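Long-range contacts in 4-oxalocrotonate decarboxylase NahK (Pseudomonas putida, PDB 5D2I), which catalyses the decarboxylation of (3E)-2-oxohex-3-enedioate to 2-oxopent-4-enoate and carbon dioxide, a metal-dependent step in the breakdown of aromatic hydrocarbons: residues I113-S118 against L190-E195; I143-V148 against F173-R178. The protein carries 1 engineered substitution. All coordinates share one frame; numbering follows the deposited sequence. Where two conformers were deposited one is given.

Contact 1: I113-S118 against L190-E195; sequences IEAEIS and LGVVME. With CA (calcium ion), chain C.
Met194 reaches from one beta-sheet of this FAA-hydrolase-type fold onto Ile113 and Ala115 of another, in face-to-face sheet packing. No hydrogen bond joins the two strands, whose axes come within 8.4 Å and run nearly antiparallel at 153°; the two segments meet through apolar packing. In one of its two conformers, Met194 leaves its strand with CG anti to the backbone N (chi1 177°) and bends at its third torsion, which lays the thioether obliquely across Ile113: SD sits 3.8 Å from Ile113 CD1, and the methyl CE turns back to lie 3.7 Å from Ala115 N. Beside it, the short Ala115 meets one branch of Val192, CB to CG2 at 4.0 Å. At the far end Leu190 slants over Ile117, its CD2 touching CB, CG1 and CD1 of the isoleucine. Val256 and Tyr258 of strand 253-258 pack on Ala115 as well. Glu114 and Glu116 leave the strand away from 190-195, and their extended chains reach the calcium ion that Glu147 also binds. Each gives one oxygen, Glu114 OE1 at 2.3 Å and Glu116 OE2 at 2.2 Å from calcium, while Glu116 OE1 accepts a hydrogen bond from a calcium-bound water.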
loop_
_atom_site.group_PDB
_atom_site.type_symbol
_atom_site.label_atom_id
_atom_site.label_comp_id
_atom_site.label_asym_id
_atom_site.label_seq_id
_atom_site.Cartn_x
_atom_site.Cartn_y
_atom_site.Cartn_z
ATOM N N ILE A 113 3.412 10.574 -2.295
ATOM C CA ILE A 113 2.424 9.887 -3.106
ATOM C C ILE A 113 3.112 8.943 -4.074
ATOM O O ILE A 113 4.267 9.150 -4.468
ATOM C CB ILE A 113 1.511 10.865 -3.868
ATOM C CG1 ILE A 113 2.334 11.772 -4.785
ATOM C CG2 ILE A 113 0.713 11.703 -2.879
ATOM C CD1 ILE A 113 1.477 12.584 -5.759
ATOM N N GLU A 114 2.387 7.896 -4.440
ATOM C CA GLU A 114 2.861 6.916 -5.395
ATOM C C GLU A 114 1.720 6.642 -6.332
ATOM O O GLU A 114 0.591 6.447 -5.885
ATOM C CB GLU A 114 3.193 5.609 -4.676
ATOM C CG GLU A 114 4.222 5.734 -3.605
ATOM C CD GLU A 114 4.584 4.396 -3.028
ATOM O OE1 GLU A 114 3.694 3.731 -2.454
ATOM O OE2 GLU A 114 5.751 4.009 -3.173
ATOM N N ALA A 115 2.014 6.606 -7.627
ATOM C CA ALA A 115 1.015 6.244 -8.619
ATOM C C ALA A 115 0.950 4.735 -8.651
ATOM O O ALA A 115 1.981 4.070 -8.747
ATOM C CB ALA A 115 1.424 6.763 -9.971
ATOM N N GLU A 116 -0.255 4.192 -8.551
ATOM C CA GLU A 116 -0.432 2.749 -8.559
ATOM C C GLU A 116 -1.602 2.376 -9.426
ATOM O O GLU A 116 -2.438 3.206 -9.772
ATOM C CB GLU A 116 -0.674 2.241 -7.132
ATOM C CG GLU A 116 0.333 2.806 -6.163
ATOM C CD GLU A 116 0.572 1.960 -4.946
ATOM O OE1 GLU A 116 0.051 0.824 -4.861
ATOM O OE2 GLU A 116 1.303 2.443 -4.066
ATOM N N ILE A 117 -1.654 1.102 -9.781
ATOM C CA ILE A 117 -2.855 0.562 -10.373
ATOM C C ILE A 117 -3.450 -0.440 -9.400
ATOM O O ILE A 117 -2.746 -1.297 -8.850
ATOM C CB ILE A 117 -2.585 -0.052 -11.752
ATOM C CG1 ILE A 117 -3.911 -0.401 -12.425
ATOM C CG2 ILE A 117 -1.670 -1.281 -11.646
ATOM C CD1 ILE A 117 -4.730 0.838 -12.764
ATOM N N SER A 118 -4.737 -0.287 -9.112
ATOM C CA SER A 118 -5.373 -1.203 -8.200
ATOM C C SER A 118 -6.224 -2.158 -9.004
ATOM O O SER A 118 -6.541 -1.894 -10.156
ATOM C CB SER A 118 -6.248 -0.445 -7.199
ATOM O OG SER A 118 -5.449 0.425 -6.419
ATOM N N LEU A 190 1.102 -0.163 -19.215
ATOM C CA LEU A 190 0.311 0.951 -18.704
ATOM C C LEU A 190 1.226 2.074 -18.221
ATOM O O LEU A 190 1.965 1.902 -17.255
ATOM C CB LEU A 190 -0.576 0.494 -17.546
ATOM C CG LEU A 190 -1.383 1.648 -16.946
ATOM C CD1 LEU A 190 -2.417 2.117 -17.955
ATOM C CD2 LEU A 190 -2.048 1.223 -15.645
ATOM N N GLY A 191 1.183 3.207 -18.909
ATOM C CA GLY A 191 2.032 4.337 -18.577
ATOM C C GLY A 191 1.341 5.264 -17.605
ATOM O O GLY A 191 0.128 5.473 -17.697
ATOM N N VAL A 192 2.103 5.813 -16.663
ATOM C CA VAL A 192 1.564 6.813 -15.762
ATOM C C VAL A 192 2.484 8.014 -15.761
ATOM O O VAL A 192 3.694 7.891 -15.959
ATOM C CB VAL A 192 1.359 6.280 -14.326
ATOM C CG1 VAL A 192 0.513 5.018 -14.357
ATOM C CG2 VAL A 192 2.688 5.994 -13.664
ATOM N N VAL A 193 1.893 9.181 -15.587
ATOM C CA VAL A 193 2.653 10.414 -15.570
ATOM C C VAL A 193 2.196 11.163 -14.354
ATOM O O VAL A 193 1.023 11.505 -14.240
ATOM C CB VAL A 193 2.360 11.283 -16.797
ATOM C CG1 VAL A 193 3.158 12.581 -16.705
ATOM C CG2 VAL A 193 2.683 10.538 -18.077
ATOM N N MET A 194 3.110 11.395 -13.422
ATOM C CA MET A 194 2.748 12.124 -12.230
ATOM C C MET A 194 3.153 13.573 -12.367
ATOM O O MET A 194 4.311 13.889 -12.627
ATOM C CB MET A 194 3.408 11.528 -11.003
ATOM C CG MET A 194 3.102 12.299 -9.753
ATOM S SD MET A 194 4.058 11.600 -8.417
ATOM C CE MET A 194 3.185 10.057 -8.131
ATOM N N GLU A 195 2.175 14.448 -12.199
ATOM C CA GLU A 195 2.387 15.862 -12.320
ATOM C C GLU A 195 2.226 16.441 -10.929
ATOM O O GLU A 195 1.326 16.055 -10.194
ATOM C CB GLU A 195 1.324 16.429 -13.250
ATOM C CG GLU A 195 1.520 17.866 -13.653
ATOM C CD GLU A 195 0.378 18.346 -14.520
ATOM O OE1 GLU A 195 0.271 17.862 -15.668
ATOM O OE2 GLU A 195 -0.430 19.174 -14.037
HETATM CA CA CA C . 2.283 1.974 -2.178
HETATM O O HOH W 1 0.979 0.017 -2.420
HETATM O O HOH W 2 4.060 0.662 -3.034
#

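Contact 2: I143-V148 against F173-R178; sequences IPTVEV and FITGGR. With CA (calcium ion), chain C; EDO (1,2-ethanediol), chain H.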
loop_
_atom_site.group_PDB
_atom_site.type_symbol
_atom_site.label_atom_id
_atom_site.label_comp_id
_atom_site.label_asym_id
_atom_site.label_seq_id
_atom_site.Cartn_x
_atom_site.Cartn_y
_atom_site.Cartn_z
ATOM N N ILE A 143 -8.229 -0.042 -11.273
ATOM C CA ILE A 143 -8.561 1.294 -10.801
ATOM C C ILE A 143 -7.294 2.111 -10.590
ATOM O O ILE A 143 -6.464 1.769 -9.732
ATOM C CB ILE A 143 -9.275 1.269 -9.433
ATOM C CG1 ILE A 143 -10.449 0.300 -9.426
ATOM C CG2 ILE A 143 -9.719 2.687 -9.026
ATOM C CD1 ILE A 143 -10.055 -1.076 -8.947
ATOM N N PRO A 144 -7.137 3.199 -11.360
ATOM C CA PRO A 144 -6.015 4.105 -11.123
ATOM C C PRO A 144 -6.079 4.594 -9.695
ATOM O O PRO A 144 -7.113 5.100 -9.261
ATOM C CB PRO A 144 -6.301 5.261 -12.080
ATOM C CG PRO A 144 -7.038 4.606 -13.219
ATOM C CD PRO A 144 -7.932 3.604 -12.531
ATOM N N THR A 145 -4.994 4.420 -8.960
ATOM C CA THR A 145 -4.995 4.792 -7.555
ATOM C C THR A 145 -3.684 5.430 -7.190
ATOM O O THR A 145 -2.628 4.914 -7.531
ATOM C CB THR A 145 -5.163 3.570 -6.673
ATOM O OG1 THR A 145 -6.311 2.835 -7.113
ATOM C CG2 THR A 145 -5.368 4.001 -5.210
ATOM N N VAL A 146 -3.759 6.552 -6.491
ATOM C CA VAL A 146 -2.564 7.190 -5.991
ATOM C C VAL A 146 -2.521 6.957 -4.489
ATOM O O VAL A 146 -3.451 7.331 -3.772
ATOM C CB VAL A 146 -2.589 8.681 -6.289
ATOM C CG1 VAL A 146 -1.410 9.375 -5.633
ATOM C CG2 VAL A 146 -2.546 8.895 -7.798
ATOM N N GLU A 147 -1.455 6.334 -4.005
ATOM C CA GLU A 147 -1.368 6.145 -2.575
ATOM C C GLU A 147 -0.725 7.349 -1.971
ATOM O O GLU A 147 0.176 7.935 -2.561
ATOM C CB GLU A 147 -0.566 4.907 -2.171
ATOM C CG GLU A 147 -0.876 4.549 -0.726
ATOM C CD GLU A 147 -0.242 3.264 -0.247
ATOM O OE1 GLU A 147 0.670 2.743 -0.922
ATOM O OE2 GLU A 147 -0.664 2.780 0.826
ATOM N N VAL A 148 -1.207 7.740 -0.801
ATOM C CA VAL A 148 -0.423 8.638 0.023
ATOM C C VAL A 148 0.176 7.752 1.097
ATOM O O VAL A 148 -0.553 7.148 1.880
ATOM C CB VAL A 148 -1.270 9.703 0.678
ATOM C CG1 VAL A 148 -0.371 10.669 1.452
ATOM C CG2 VAL A 148 -2.049 10.460 -0.386
ATOM N N PHE A 173 -5.468 6.744 0.190
ATOM C CA PHE A 173 -5.362 6.334 -1.196
ATOM C C PHE A 173 -6.412 7.100 -1.960
ATOM O O PHE A 173 -7.494 7.387 -1.449
ATOM C CB PHE A 173 -5.497 4.818 -1.361
ATOM C CG PHE A 173 -6.858 4.280 -1.020
ATOM C CD1 PHE A 173 -7.203 3.997 0.295
ATOM C CD2 PHE A 173 -7.786 4.039 -2.018
ATOM C CE1 PHE A 173 -8.461 3.490 0.606
ATOM C CE2 PHE A 173 -9.045 3.544 -1.716
ATOM C CZ PHE A 173 -9.384 3.270 -0.407
ATOM N N ILE A 174 -6.059 7.477 -3.174
ATOM C CA ILE A 174 -6.927 8.303 -3.983
ATOM C C ILE A 174 -7.236 7.495 -5.217
ATOM O O ILE A 174 -6.327 7.123 -5.953
ATOM C CB ILE A 174 -6.212 9.585 -4.427
ATOM C CG1 ILE A 174 -5.490 10.241 -3.242
ATOM C CG2 ILE A 174 -7.213 10.546 -5.061
ATOM C CD1 ILE A 174 -4.328 11.163 -3.676
ATOM N N THR A 175 -8.506 7.181 -5.441
ATOM C CA THR A 175 -8.867 6.445 -6.644
ATOM C C THR A 175 -9.432 7.431 -7.640
ATOM O O THR A 175 -9.951 8.474 -7.265
ATOM C CB THR A 175 -9.905 5.358 -6.365
ATOM O OG1 THR A 175 -11.072 5.958 -5.790
ATOM C CG2 THR A 175 -9.338 4.313 -5.417
ATOM N N GLY A 176 -9.334 7.119 -8.915
ATOM C CA GLY A 176 -9.885 8.017 -9.901
ATOM C C GLY A 176 -9.703 7.399 -11.254
ATOM O O GLY A 176 -9.379 6.214 -11.350
ATOM N N GLY A 177 -9.914 8.200 -12.289
ATOM C CA GLY A 177 -9.821 7.718 -13.651
ATOM C C GLY A 177 -10.870 6.679 -13.950
ATOM O O GLY A 177 -11.805 6.470 -13.167
ATOM N N ARG A 178 -10.718 6.019 -15.092
ATOM C CA ARG A 178 -11.714 5.071 -15.550
ATOM C C ARG A 178 -11.393 3.696 -14.996
ATOM O O ARG A 178 -10.227 3.311 -14.923
ATOM C CB ARG A 178 -11.733 5.022 -17.075
ATOM C CG ARG A 178 -12.774 4.067 -17.638
ATOM C CD ARG A 178 -12.918 4.253 -19.149
ATOM N NE ARG A 178 -11.674 3.947 -19.850
ATOM C CZ ARG A 178 -11.385 2.753 -20.357
ATOM N NH1 ARG A 178 -12.250 1.760 -20.238
ATOM N NH2 ARG A 178 -10.229 2.548 -20.974
HETATM CA CA CA C . 2.283 1.974 -2.178
HETATM C C1 EDO H . -13.195 8.850 -7.511
HETATM O O1 EDO H . -12.422 8.488 -6.366
HETATM C C2 EDO H . -13.871 10.178 -7.226
HETATM O O2 EDO H . -14.813 10.516 -8.247
HETATM O O HOH W 1 0.979 0.017 -2.420
HETATM O O HOH W 2 4.060 0.662 -3.034
#
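Val146 and Ile174 form the antiparallel hydrogen-bonded pair at the middle of this contact. Val146 N donates to Ile174 O at 2.7 Å, in the carbonyl plane, and Ile174 N returns a bond of 2.7 Å to Val146 O. Their side chains lie side by side, with Ile174 CD1 3.9 Å from Val146 CG1 and also touching Val148 CG2; Val264 of strand 263-268 packs on both Val146 and Ile174. Two residues along, past the non-hydrogen-bonded pair Thr145-Thr175, Gly176 N donates to Pro144 O at 3.0 Å, tilted 20° from the carbonyl plane. The proline ring then runs along the bare backbone of Gly176 to Arg178, with Pro144 CD 3.3 Å from Arg178 O.

The other face carries Thr145, Thr175, Phe173 and Glu147. Thr145 CG2, anti to its own nitrogen, lies near the plane of the Phe173 ring at its edge and 3.9 Å from Phe173 CB, whereas Thr145 OG1 sits beside the backbone N and donates to Ile143 O at 2.8 Å from above the carbonyl plane. Ser118 on the next strand is a further hydrogen-bond partner of OG1. A valine in place of Thr145 would probably leave Ile143 O and the Ser118 hydroxyl each without this buried partner.

Farther along, Glu147 has CG anti to the backbone N (chi1 -163°) and an extended chain that brings OE1 to 2.2 Å from calcium. Its OE2 makes a salt bridge with Lys69, a 2-oxoglutarate-binding residue, which probably helps fix the carboxylate's rotation. With Glu114 and Glu116, Glu147 completes the three-carboxylate metal site of the active site, as in the FAA hydrolase family.

How the contacts relate
The centres of contacts 1 and 2 lie about 8 Å apart, and both belong to the FAA-hydrolase-type fold. In chain order the segments run 113-118, 143-148, 173-178, 190-195, so the antiparallel pairing of contact 2, whose strands are joined by a long connection with helix 160-165, falls wholly between the two halves of contact 1. Strand 139-149 is the common neighbour: it pairs antiparallel with 112-121 on one edge and with 170-175 on the other. Contact 2 therefore extends the sheet laterally, whereas contact 1 stacks it against the five-stranded sheet containing 191-196. Where the contacts meet, Glu114, Glu116 and Glu147 converge from adjacent strands on one calcium ion, placing the metal site on sheet-borne side chains.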